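Local coordinates for uncharacterized conserved protein (Sinorhizobium meliloti, PDB 4EZB) that is of unknown function but may act as an oxidoreductase that binds a dinucleotide cofactor through a Rossmann-type domain, at residues Ala98-Val103 against Pro125-Leu130; Ile118-Val123 against Val158-Ala163; Ala207-Ala212 against Arg239-Tyr244; Val200-Val205 against Ala254-Glu259; Ser38-Leu43 against Ala49-Tyr54. One frame throughout, in Å; residues are numbered along the deposited sequence.

Contact 1. Residues Ala98-Val103 against Pro125-Leu130; sequences AATKAV and PDTKAL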
# COMPACT_ATOMS: atom_id res chain seq x y z
N ALA A 98 29.35 -5.83 -0.78
CA ALA A 98 30.15 -5.77 -2.00
C ALA A 98 31.07 -6.97 -2.14
O ALA A 98 31.30 -7.43 -3.25
CB ALA A 98 30.97 -4.48 -2.06
N ALA A 99 31.58 -7.49 -1.02
CA ALA A 99 32.57 -8.57 -1.07
C ALA A 99 31.99 -9.99 -1.21
O ALA A 99 32.75 -10.95 -1.34
CB ALA A 99 33.50 -8.48 0.14
N THR A 100 30.67 -10.12 -1.20
CA THR A 100 29.99 -11.43 -1.20
C THR A 100 30.60 -12.51 -2.13
O THR A 100 31.01 -13.59 -1.68
CB THR A 100 28.47 -11.28 -1.42
OG1 THR A 100 27.91 -10.52 -0.34
CG2 THR A 100 27.77 -12.63 -1.42
N LYS A 101 30.65 -12.21 -3.42
CA LYS A 101 31.11 -13.14 -4.47
C LYS A 101 32.58 -13.48 -4.30
O LYS A 101 32.96 -14.66 -4.27
CB LYS A 101 30.86 -12.55 -5.86
CG LYS A 101 29.39 -12.45 -6.26
CD LYS A 101 29.20 -11.85 -7.66
CE LYS A 101 29.33 -10.33 -7.65
NZ LYS A 101 29.31 -9.72 -9.00
N ALA A 102 33.40 -12.44 -4.16
CA ALA A 102 34.83 -12.59 -3.87
C ALA A 102 35.07 -13.56 -2.72
O ALA A 102 35.80 -14.53 -2.88
CB ALA A 102 35.45 -11.23 -3.56
N VAL A 103 34.42 -13.32 -1.58
CA VAL A 103 34.49 -14.22 -0.43
C VAL A 103 34.15 -15.65 -0.84
O VAL A 103 34.95 -16.57 -0.63
CB VAL A 103 33.59 -13.72 0.72
CG1 VAL A 103 33.37 -14.80 1.76
CG2 VAL A 103 34.25 -12.50 1.35
N PRO A 125 18.72 -12.20 -4.28
CA PRO A 125 18.84 -13.60 -4.74
C PRO A 125 19.77 -13.77 -5.93
O PRO A 125 20.33 -14.84 -6.13
CB PRO A 125 17.40 -13.98 -5.12
CG PRO A 125 16.69 -12.68 -5.29
CD PRO A 125 17.31 -11.78 -4.27
N ASP A 126 19.91 -12.71 -6.71
CA ASP A 126 20.81 -12.64 -7.87
C ASP A 126 22.27 -12.87 -7.48
O ASP A 126 22.92 -13.81 -7.99
CB ASP A 126 20.64 -11.26 -8.51
CG ASP A 126 20.16 -10.20 -7.48
OD1 ASP A 126 21.01 -9.43 -6.98
OD2 ASP A 126 18.94 -10.19 -7.14
N THR A 127 22.77 -12.03 -6.58
CA THR A 127 24.09 -12.17 -5.97
C THR A 127 24.24 -13.48 -5.19
O THR A 127 25.28 -14.14 -5.26
CB THR A 127 24.41 -10.99 -5.02
OG1 THR A 127 24.10 -9.77 -5.68
CG2 THR A 127 25.90 -10.97 -4.66
N LYS A 128 23.21 -13.86 -4.45
CA LYS A 128 23.22 -15.15 -3.75
C LYS A 128 23.48 -16.28 -4.74
O LYS A 128 24.20 -17.22 -4.42
CB LYS A 128 21.89 -15.44 -3.06
CG LYS A 128 21.52 -14.52 -1.90
CD LYS A 128 22.52 -14.53 -0.74
CE LYS A 128 21.82 -13.98 0.49
NZ LYS A 128 22.72 -14.03 1.67
N ALA A 129 22.85 -16.18 -5.92
CA ALA A 129 23.00 -17.20 -6.96
C ALA A 129 24.43 -17.26 -7.48
O ALA A 129 24.93 -18.33 -7.78
CB ALA A 129 22.01 -16.98 -8.10
N LEU A 130 25.08 -16.11 -7.56
CA LEU A 130 26.48 -16.08 -8.01
C LEU A 130 27.41 -16.65 -6.93
O LEU A 130 28.36 -17.38 -7.26
CB LEU A 130 26.89 -14.67 -8.47
CG LEU A 130 26.15 -14.15 -9.71
CD1 LEU A 130 26.17 -12.63 -9.77
CD2 LEU A 130 26.72 -14.72 -11.01
O HOH W 1 26.06 -9.45 -8.16
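Lys101 and Leu130 bring the two backbones nearest, with their CA atoms 6.5 Å apart, where the start of helix 100-107 faces the start of helix 125-136. No direct hydrogen bond joins the segments, and side chains make the contact.

The methyl of Thr127 sits in the middle. Its CG2 meets Thr100 CG2 at 4.1 Å and also touches Lys101 CG. In both threonines CG2 is anti to the backbone N, and this sets the two methyls against each other. The hydroxyls have other partners. Thr100 OG1 bonds to Gly97 O, one turn back.

The aliphatic part of Lys101 runs alongside Leu130, both pointing the same way. Lys101 CD lies 3.7 Å from Leu130 CB and 3.8 Å from Leu130 CD1. The lysine chain turns about its CG-CD bond (chi3 -79°), which carries the ammonium past the leucine. One water then links the two sides. It accepts a long, weak hydrogen bond from Lys101 NZ at 3.4 Å and bonds to Thr127 OG1 at 3.2 Å.

The contact is therefore small and mostly apolar, with one bridging water. Lys101 contributes its methylenes to the packing. Its charge points to water and makes no salt bridge across the contact, so the polar link across the helices is probably a loose one.

Contact 2. Residues Ile118-Val123 against Val158-Ala163; sequences IDLNSV and VPILVA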
# COMPACT_ATOMS: atom_id res chain seq x y z
N ILE A 118 27.15 -21.09 4.44
CA ILE A 118 25.90 -20.36 4.55
C ILE A 118 26.19 -18.89 4.32
O ILE A 118 26.97 -18.25 5.04
CB ILE A 118 25.20 -20.54 5.93
CG1 ILE A 118 25.07 -22.01 6.33
CG2 ILE A 118 23.82 -19.89 5.92
CD1 ILE A 118 24.41 -22.19 7.69
N ASP A 119 25.57 -18.33 3.30
CA ASP A 119 25.84 -16.95 2.96
C ASP A 119 24.84 -16.10 3.71
O ASP A 119 23.66 -16.18 3.42
CB ASP A 119 25.70 -16.72 1.47
CG ASP A 119 26.15 -15.34 1.05
OD1 ASP A 119 27.24 -15.25 0.42
OD2 ASP A 119 25.44 -14.34 1.39
N LEU A 120 25.29 -15.30 4.66
CA LEU A 120 24.34 -14.48 5.42
C LEU A 120 24.36 -13.00 5.07
O LEU A 120 23.82 -12.17 5.83
CB LEU A 120 24.59 -14.62 6.93
CG LEU A 120 24.58 -16.05 7.44
CD1 LEU A 120 25.18 -16.08 8.85
CD2 LEU A 120 23.16 -16.59 7.39
N ASN A 121 24.96 -12.65 3.95
CA ASN A 121 25.08 -11.26 3.53
C ASN A 121 23.82 -10.55 3.05
O ASN A 121 22.92 -11.18 2.56
CB ASN A 121 26.18 -11.15 2.52
CG ASN A 121 27.49 -11.63 3.06
OD1 ASN A 121 27.96 -11.13 4.05
ND2 ASN A 121 28.04 -12.64 2.46
N SER A 122 23.75 -9.23 3.22
CA SER A 122 22.54 -8.48 2.85
C SER A 122 22.47 -8.19 1.36
O SER A 122 22.52 -7.03 0.95
CB SER A 122 22.45 -7.15 3.61
OG SER A 122 23.16 -7.23 4.82
N VAL A 123 22.36 -9.24 0.55
CA VAL A 123 22.30 -9.09 -0.90
C VAL A 123 21.05 -9.78 -1.46
O VAL A 123 20.40 -10.54 -0.75
CB VAL A 123 23.62 -9.58 -1.57
CG1 VAL A 123 24.78 -8.67 -1.18
CG2 VAL A 123 23.94 -11.03 -1.21
N VAL A 158 19.16 -14.33 16.78
CA VAL A 158 18.68 -13.51 15.69
C VAL A 158 17.97 -14.43 14.68
O VAL A 158 18.49 -15.54 14.36
CB VAL A 158 19.86 -12.71 15.07
CG1 VAL A 158 20.89 -13.63 14.40
CG2 VAL A 158 19.38 -11.62 14.12
N PRO A 159 16.77 -14.03 14.24
CA PRO A 159 16.04 -14.84 13.24
C PRO A 159 16.80 -14.86 11.91
O PRO A 159 17.10 -13.80 11.32
CB PRO A 159 14.69 -14.11 13.10
CG PRO A 159 14.92 -12.72 13.63
CD PRO A 159 15.98 -12.86 14.69
N ILE A 160 17.15 -16.07 11.47
CA ILE A 160 17.76 -16.29 10.15
C ILE A 160 16.85 -17.19 9.31
O ILE A 160 16.37 -18.21 9.80
CB ILE A 160 19.19 -16.86 10.28
CG1 ILE A 160 20.10 -15.80 10.91
CG2 ILE A 160 19.73 -17.29 8.92
CD1 ILE A 160 21.46 -16.29 11.38
N LEU A 161 16.56 -16.78 8.08
CA LEU A 161 15.93 -17.67 7.12
C LEU A 161 17.00 -18.34 6.25
O LEU A 161 17.97 -17.68 5.84
CB LEU A 161 14.93 -16.90 6.25
CG LEU A 161 13.75 -16.20 7.00
CD1 LEU A 161 12.74 -15.61 6.04
CD2 LEU A 161 13.05 -17.13 7.99
N VAL A 162 16.83 -19.63 5.97
CA VAL A 162 17.74 -20.38 5.08
C VAL A 162 16.99 -21.14 3.97
O VAL A 162 15.84 -21.58 4.15
CB VAL A 162 18.70 -21.30 5.89
CG1 VAL A 162 19.76 -20.46 6.59
CG2 VAL A 162 17.94 -22.12 6.93
N ALA A 163 17.61 -21.27 2.81
CA ALA A 163 17.03 -22.00 1.69
C ALA A 163 18.12 -22.78 0.97
O ALA A 163 19.21 -22.25 0.75
CB ALA A 163 16.39 -21.01 0.72
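Ile118 and Leu120 face Val162 and Ile160 across the central sheet, where strand 141-147 runs between strands 116-119 and 159-163. No hydrogen bond passes directly from one segment to the other. The CA atoms of Ile118 and Val162 are 8.2 Å apart.

The apolar contacts are two methyl pairs. Leu120 CD2 meets Ile160 CG2 at 3.8 Å, the side chains crossing at about a right angle. The CA-CB bond of Leu120 does not point at the opposite segment, but the end of the side chain reaches it. Ile118 CG2 lies 4.2 Å from Val162 CG1. With chi1 at -50°, Ile118 CG1 stands beside the backbone N, which leaves CG2 anti to that N and facing Val162. All four residues are buried, and Val162 also packs on Leu181 of strand 180-185 and Val143 of strand 141-147.

The polar interactions belong to the loop that follows strand 116-119. Asp119 OD2 accepts from Asn121 N at 3.1 Å, which makes an Asx turn. The donor comes from above the carboxylate plane, 42° out of it. Asn121 ND2 adds weak bonds to both carboxylate oxygens, and Asn121 OD1 takes Val95 N. Lys128 forms a salt bridge to Asp119 OD2 and a hydrogen bond to Asn121 O. Ser122 then centres an inverse gamma turn.

The chemistry is thus divided. Branched aliphatic groups join strand 116-119 and the residue after it to strand 159-163 by packing, while the buried carboxylate of Asp119 is met by backbone, amide and ammonium donors that fix the path of the loop.

Contact 3. Residues Ala207-Ala212 against Arg239-Tyr244; sequences ALLIEA and RDVADY
Leu209 of helix 190-218 packs on Val241 and Ala242 of helix 238-268, within the all-helical C-terminal part of the chain. The backbones come nearest at Leu209 and Ala242, whose CA atoms are 6.7 Å apart.

One leucine carries the contact from its side. Leu209 CD1 lies 3.7 Å from Val241 CG1, and the two side chains cross at about a right angle. The same methyl also rests 4.2 Å from Ala242 CA. Its twin, Leu209 CD2, is 4.4 Å from Ala242 CB. With chi1 at -71°, Leu209 CG lies anti to the carbonyl carbon; from there CD1 meets both residues, and CD2 reaches only the Ala242 methyl. The small alanine lets the leucine reach its backbone. No polar bond crosses, and all three residues are buried.

Ala242 also touches Tyr302 of helix 301-312. Other faces of helix 190-218 meet the second subunit: Glu211 accepts hydrogen bonds from the backbone N atoms of Met276 and Ser277 of that subunit, and Leu208 packs on its counterpart there.

This is apolar helix-helix packing beside a dimer interface, consistent with the helical C-terminal domains of 6-phosphogluconate dehydrogenase-like proteins.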
# COMPACT_ATOMS: atom_id res chain seq x y z
N ALA A 207 4.31 3.92 3.07
CA ALA A 207 4.28 4.86 1.94
C ALA A 207 2.84 5.29 1.59
O ALA A 207 2.59 6.47 1.33
CB ALA A 207 4.92 4.20 0.72
N LEU A 208 1.89 4.34 1.58
CA LEU A 208 0.48 4.67 1.30
C LEU A 208 -0.08 5.63 2.34
O LEU A 208 -0.76 6.59 2.01
CB LEU A 208 -0.44 3.44 1.22
CG LEU A 208 -0.29 2.45 0.07
CD1 LEU A 208 -1.05 1.15 0.40
CD2 LEU A 208 -0.78 3.11 -1.22
N LEU A 209 0.21 5.36 3.61
CA LEU A 209 -0.20 6.31 4.66
C LEU A 209 0.42 7.68 4.44
O LEU A 209 -0.24 8.71 4.64
CB LEU A 209 0.14 5.78 6.05
CG LEU A 209 -0.74 4.58 6.49
CD1 LEU A 209 -0.03 3.77 7.56
CD2 LEU A 209 -2.11 5.00 7.01
N ILE A 210 1.67 7.71 4.01
CA ILE A 210 2.31 9.02 3.82
C ILE A 210 1.56 9.77 2.71
O ILE A 210 1.20 10.95 2.88
CB ILE A 210 3.81 8.89 3.47
CG1 ILE A 210 4.62 8.39 4.67
CG2 ILE A 210 4.37 10.19 2.88
CD1 ILE A 210 6.04 7.93 4.30
N GLU A 211 1.30 9.08 1.59
CA GLU A 211 0.62 9.70 0.44
C GLU A 211 -0.84 10.10 0.77
O GLU A 211 -1.26 11.22 0.54
CB GLU A 211 0.73 8.83 -0.84
CG GLU A 211 0.24 9.55 -2.10
CD GLU A 211 0.76 8.99 -3.43
OE1 GLU A 211 -0.07 8.78 -4.35
OE2 GLU A 211 1.99 8.79 -3.59
N ALA A 212 -1.61 9.18 1.34
CA ALA A 212 -3.01 9.44 1.67
C ALA A 212 -3.15 10.54 2.72
O ALA A 212 -3.93 11.46 2.54
CB ALA A 212 -3.67 8.17 2.18
N ARG A 239 -4.85 4.37 13.42
CA ARG A 239 -4.15 5.49 14.01
C ARG A 239 -2.86 5.01 14.68
O ARG A 239 -1.81 5.62 14.50
CB ARG A 239 -5.08 6.29 14.94
CG ARG A 239 -6.10 7.10 14.14
CD ARG A 239 -7.19 7.68 15.03
NE ARG A 239 -8.05 8.62 14.32
CZ ARG A 239 -9.11 8.28 13.59
NH1 ARG A 239 -9.44 7.01 13.42
NH2 ARG A 239 -9.83 9.22 12.99
N ASP A 240 -2.94 3.89 15.41
CA ASP A 240 -1.75 3.19 15.91
C ASP A 240 -0.82 2.81 14.76
O ASP A 240 0.38 2.97 14.86
CB ASP A 240 -2.12 1.92 16.66
CG ASP A 240 -2.86 2.20 17.96
OD1 ASP A 240 -2.86 3.35 18.45
OD2 ASP A 240 -3.44 1.24 18.49
N VAL A 241 -1.37 2.32 13.66
CA VAL A 241 -0.52 2.01 12.50
C VAL A 241 0.21 3.23 11.95
O VAL A 241 1.40 3.15 11.60
CB VAL A 241 -1.32 1.29 11.38
CG1 VAL A 241 -0.47 1.15 10.10
CG2 VAL A 241 -1.80 -0.07 11.88
N ALA A 242 -0.50 4.34 11.86
CA ALA A 242 0.09 5.58 11.30
C ALA A 242 1.08 6.20 12.27
O ALA A 242 2.10 6.71 11.84
CB ALA A 242 -1.00 6.59 10.94
N ASP A 243 0.77 6.17 13.57
CA ASP A 243 1.69 6.58 14.61
C ASP A 243 2.98 5.78 14.45
O ASP A 243 4.05 6.35 14.22
CB ASP A 243 1.09 6.32 16.01
CG ASP A 243 0.13 7.42 16.45
OD1 ASP A 243 0.17 8.52 15.86
OD2 ASP A 243 -0.67 7.17 17.39
N TYR A 244 2.85 4.45 14.51
CA TYR A 244 3.99 3.56 14.49
C TYR A 244 4.87 3.71 13.25
O TYR A 244 6.09 3.84 13.37
CB TYR A 244 3.57 2.09 14.67
CG TYR A 244 4.74 1.13 14.73
CD1 TYR A 244 5.35 0.65 13.56
CD2 TYR A 244 5.28 0.74 15.97
CE1 TYR A 244 6.44 -0.21 13.62
CE2 TYR A 244 6.36 -0.14 16.03
CZ TYR A 244 6.94 -0.61 14.85
OH TYR A 244 8.02 -1.46 14.89

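Contact 4. Residues Val200-Val205 against Ala254-Glu259; sequences VMIKGV and ARRVTE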
# COMPACT_ATOMS: atom_id res chain seq x y z
N VAL A 200 7.87 -5.17 0.97
CA VAL A 200 6.97 -4.52 0.03
C VAL A 200 5.64 -4.16 0.68
O VAL A 200 5.17 -3.04 0.54
CB VAL A 200 6.78 -5.38 -1.24
CG1 VAL A 200 5.66 -4.85 -2.13
CG2 VAL A 200 8.09 -5.43 -1.99
N MSE A 201 5.06 -5.11 1.40
CA MSE A 201 3.80 -4.89 2.10
C MSE A 201 3.98 -3.90 3.23
O MSE A 201 3.16 -3.01 3.42
CB MSE A 201 3.34 -6.22 2.67
CG MSE A 201 2.71 -7.10 1.58
SE MSE A 201 1.13 -6.25 0.74
CE MSE A 201 0.14 -5.58 2.32
N ILE A 202 5.07 -4.05 3.97
CA ILE A 202 5.27 -3.29 5.19
C ILE A 202 5.59 -1.82 4.88
O ILE A 202 4.96 -0.93 5.39
CB ILE A 202 6.36 -3.94 6.08
CG1 ILE A 202 5.95 -5.39 6.47
CG2 ILE A 202 6.63 -3.06 7.29
CD1 ILE A 202 7.00 -6.18 7.25
N LYS A 203 6.57 -1.60 4.02
CA LYS A 203 6.94 -0.27 3.58
C LYS A 203 5.99 0.35 2.55
O LYS A 203 5.97 1.60 2.37
CB LYS A 203 8.36 -0.31 2.99
CG LYS A 203 9.46 -0.05 4.01
CD LYS A 203 9.82 -1.28 4.82
CE LYS A 203 11.29 -1.26 5.25
NZ LYS A 203 11.64 -2.64 5.67
N GLY A 204 5.26 -0.52 1.85
CA GLY A 204 4.22 -0.11 0.94
C GLY A 204 3.12 0.54 1.74
O GLY A 204 2.65 1.62 1.41
N VAL A 205 2.70 -0.13 2.81
CA VAL A 205 1.71 0.46 3.68
C VAL A 205 2.11 1.79 4.31
O VAL A 205 1.28 2.70 4.46
CB VAL A 205 1.33 -0.51 4.82
CG1 VAL A 205 0.62 0.24 5.93
CG2 VAL A 205 0.41 -1.60 4.29
N ALA A 254 16.09 6.73 6.19
CA ALA A 254 17.24 6.50 5.32
C ALA A 254 17.43 5.00 5.04
O ALA A 254 17.38 4.58 3.88
CB ALA A 254 18.49 7.12 5.91
N ARG A 255 17.60 4.21 6.10
CA ARG A 255 17.79 2.75 5.97
C ARG A 255 16.57 1.99 5.42
O ARG A 255 16.73 0.96 4.76
CB ARG A 255 18.29 2.15 7.29
CG ARG A 255 19.59 2.78 7.78
CD ARG A 255 20.57 1.76 8.35
NE ARG A 255 21.96 2.23 8.27
CZ ARG A 255 23.03 1.49 8.56
NH1 ARG A 255 22.90 0.23 8.97
NH2 ARG A 255 24.25 2.01 8.45
N ARG A 256 15.37 2.50 5.70
CA ARG A 256 14.11 1.97 5.15
C ARG A 256 14.00 2.14 3.62
O ARG A 256 13.40 1.29 2.92
CB ARG A 256 12.89 2.58 5.86
CG ARG A 256 12.77 2.17 7.32
CD ARG A 256 11.61 2.85 8.04
NE ARG A 256 10.33 2.21 7.76
CZ ARG A 256 9.87 1.10 8.34
NH1 ARG A 256 10.59 0.46 9.26
NH2 ARG A 256 8.68 0.62 7.99
N VAL A 257 14.59 3.23 3.10
CA VAL A 257 14.70 3.45 1.66
C VAL A 257 15.68 2.50 0.96
O VAL A 257 15.44 2.10 -0.19
CB VAL A 257 15.07 4.92 1.35
CG1 VAL A 257 15.50 5.10 -0.10
CG2 VAL A 257 13.89 5.81 1.67
N THR A 258 16.78 2.16 1.64
CA THR A 258 17.73 1.16 1.13
C THR A 258 17.05 -0.20 1.00
O THR A 258 17.03 -0.77 -0.08
CB THR A 258 18.98 1.01 2.02
OG1 THR A 258 19.33 2.28 2.59
CG2 THR A 258 20.16 0.49 1.19
N GLU A 259 16.47 -0.69 2.10
CA GLU A 259 15.65 -1.93 2.10
C GLU A 259 14.61 -1.99 0.97
O GLU A 259 14.38 -3.06 0.39
CB GLU A 259 14.94 -2.09 3.45
CG GLU A 259 15.86 -2.14 4.66
CD GLU A 259 15.11 -2.04 5.97
OE1 GLU A 259 14.14 -2.81 6.17
OE2 GLU A 259 15.49 -1.19 6.81
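Lys203 and Glu259 form a salt bridge between helices 190-218 and 238-268. Lys203 is buried, while Glu259 lies nearer the surface. Lys203 NZ donates to Glu259 OE1 at 2.6 Å. The ammonium comes from above the carboxylate plane, 47° out of it, and the side chains cross at about a right angle. Lys203 NZ has a second partner in Ser199 OG, one turn back on its own helix. The lysine chain bends at chi2 (82°), which turns its end toward the glutamate.

Arg256 takes part differently. Its NH2 forms a salt bridge to Glu206, so its charge is met by an acid on helix 190-218. Lys203 CE lies over the centre of one guanidinium face, 4.1 Å above the plane. Lys203 CD is 3.9 Å from Arg256 NH2, and Ile202 CG2 is 4.3 Å from the same nitrogen. The two like charges stay apart, with Lys203 NZ 4.9 Å from Arg256 NH1.

The short helical segments run at 133° to each other, their axes 11.0 Å apart, a gap bridged by long side chains. The second subunit covers part of this region, where Ile202 packs on its Thr232. An alanine in place of Lys203 would probably leave Glu259 without its cation and uncover one face of the Arg256 guanidinium.

Two bases and two acids thus pair across the helices. Each basic group has an acid of its own, which is likely to offset the cost of burying Lys203 and Arg256 side by side.

Contact 5. Residues Ser38-Leu43 against Ala49-Tyr54; sequences SIAGGL and ARLAAY
Leu51 points from strand 50-54 at Ala40 and Leu43 of helix 34-44. The CA atoms of Ala40 and Leu51 are 7.4 Å apart. Ala49 comes as near to Leu43 in the backbone, but its side chain does not touch the helix.

The conformation of Leu51 explains the contact. Its CD1 is anti to CA (chi2 179°). This extended torsion carries CD1 out to the helix. There it lies 4.0 Å from Ala40 CB and 3.6 Å from Ala40 O. It also approaches Leu43 CB at 4.1 Å. The other branch, CD2, turns to Leu43 and meets Leu43 CD2 at 3.8 Å.

Leu43 has a less usual shape. Its chi1 of -101° falls off the staggered positions. Its chi2 of 57° leaves CD2, not CD1, anti to CA, and CD2 is the methyl that touches. The two leucines therefore meet by their CD2 branches and cross at about a right angle. Ala40 has only a methyl to offer, and this lets Leu51 come close to the helix backbone. All three residues are buried, and no hydrogen bond crosses.

Ala40 and Ile39 also pack on Phe29 of strand 26-30, which pairs with strand 50-54. Strand 26-30, helix 34-44 and strand 50-54 form a beta-alpha-beta unit. With Gly31, Gly33 and Ala36 in a GxGxxA pattern running from the turn into the helix, the unit is consistent with the first crossover of a Rossmann dinucleotide-binding fold.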
# COMPACT_ATOMS: atom_id res chain seq x y z
N SER A 38 28.85 -10.68 18.03
CA SER A 38 27.66 -10.99 18.84
C SER A 38 27.15 -12.42 18.64
O SER A 38 26.83 -13.08 19.62
CB SER A 38 26.54 -9.99 18.57
OG SER A 38 26.50 -9.66 17.20
N ILE A 39 27.09 -12.90 17.40
CA ILE A 39 26.71 -14.30 17.18
C ILE A 39 27.68 -15.24 17.90
O ILE A 39 27.25 -16.10 18.68
CB ILE A 39 26.57 -14.69 15.68
CG1 ILE A 39 25.29 -14.09 15.10
CG2 ILE A 39 26.55 -16.20 15.52
CD1 ILE A 39 25.24 -14.09 13.59
N ALA A 40 28.97 -15.07 17.64
CA ALA A 40 30.00 -15.92 18.25
C ALA A 40 30.03 -15.72 19.76
O ALA A 40 30.38 -16.64 20.51
CB ALA A 40 31.36 -15.64 17.66
N GLY A 41 29.65 -14.52 20.18
CA GLY A 41 29.47 -14.19 21.60
C GLY A 41 28.56 -15.18 22.32
O GLY A 41 29.00 -15.89 23.22
N GLY A 42 27.30 -15.23 21.88
CA GLY A 42 26.28 -16.11 22.47
C GLY A 42 26.55 -17.61 22.36
O GLY A 42 25.97 -18.40 23.09
N LEU A 43 27.43 -18.00 21.44
CA LEU A 43 27.80 -19.40 21.27
C LEU A 43 29.04 -19.78 22.07
O LEU A 43 29.20 -20.93 22.47
CB LEU A 43 28.09 -19.68 19.79
CG LEU A 43 27.09 -20.36 18.84
CD1 LEU A 43 25.77 -19.60 18.77
CD2 LEU A 43 27.72 -20.45 17.46
N ALA A 49 30.19 -25.12 20.11
CA ALA A 49 30.93 -25.61 18.96
C ALA A 49 32.33 -25.01 18.97
O ALA A 49 32.52 -23.89 19.47
CB ALA A 49 30.20 -25.24 17.68
N ARG A 50 33.31 -25.75 18.45
CA ARG A 50 34.59 -25.16 18.10
C ARG A 50 34.34 -24.00 17.12
O ARG A 50 33.87 -24.21 16.00
CB ARG A 50 35.51 -26.20 17.46
CG ARG A 50 36.55 -26.81 18.40
CD ARG A 50 35.97 -27.92 19.25
NE ARG A 50 36.95 -28.51 20.16
CZ ARG A 50 36.74 -29.58 20.92
NH1 ARG A 50 35.57 -30.21 20.89
NH2 ARG A 50 37.70 -30.03 21.72
N LEU A 51 34.62 -22.78 17.57
CA LEU A 51 34.49 -21.60 16.73
C LEU A 51 35.84 -21.21 16.14
O LEU A 51 36.88 -21.49 16.72
CB LEU A 51 33.90 -20.43 17.54
CG LEU A 51 32.50 -20.61 18.16
CD1 LEU A 51 32.05 -19.39 18.96
CD2 LEU A 51 31.45 -20.91 17.08
N ALA A 52 35.80 -20.60 14.95
CA ALA A 52 36.98 -19.99 14.31
C ALA A 52 36.50 -18.80 13.48
O ALA A 52 35.29 -18.68 13.22
CB ALA A 52 37.72 -20.98 13.42
N ALA A 53 37.41 -17.92 13.10
CA ALA A 53 37.05 -16.81 12.23
C ALA A 53 38.21 -16.40 11.32
O ALA A 53 39.34 -16.24 11.79
CB ALA A 53 36.57 -15.63 13.05
N TYR A 54 37.92 -16.27 10.02
CA TYR A 54 38.87 -15.60 9.13
C TYR A 54 38.44 -14.15 8.92
O TYR A 54 37.26 -13.85 8.66
CB TYR A 54 39.09 -16.33 7.80
CG TYR A 54 39.93 -15.48 6.85
CD1 TYR A 54 41.32 -15.37 7.02
CD2 TYR A 54 39.33 -14.75 5.83
CE1 TYR A 54 42.08 -14.57 6.17
CE2 TYR A 54 40.08 -13.95 4.98
CZ TYR A 54 41.44 -13.86 5.15
OH TYR A 54 42.16 -13.07 4.29

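In the fold
Along the chain contact 5 comes first, in the N-terminal sheet domain. Contacts 1 and 2 follow, and their segments alternate in sequence; helix 100-107, strand 116-119 and helix 125-136 follow one another. Their centres are 12 Å apart, and they touch. Contacts 2 and 5 reach the same mixed sheet, their centres 16 Å apart. Contacts 3 and 4, in the helical C-terminal part, join helices 190-218 and 238-268, with centres 13 Å apart; in sequence, both segments of contact 3 fall between those of contact 4. Contacts 3 and 5 are 41 Å apart between centres. The probable cofactor-binding sheet part and the helical part that meets the second subunit are linked by helix 190-218, which reaches both.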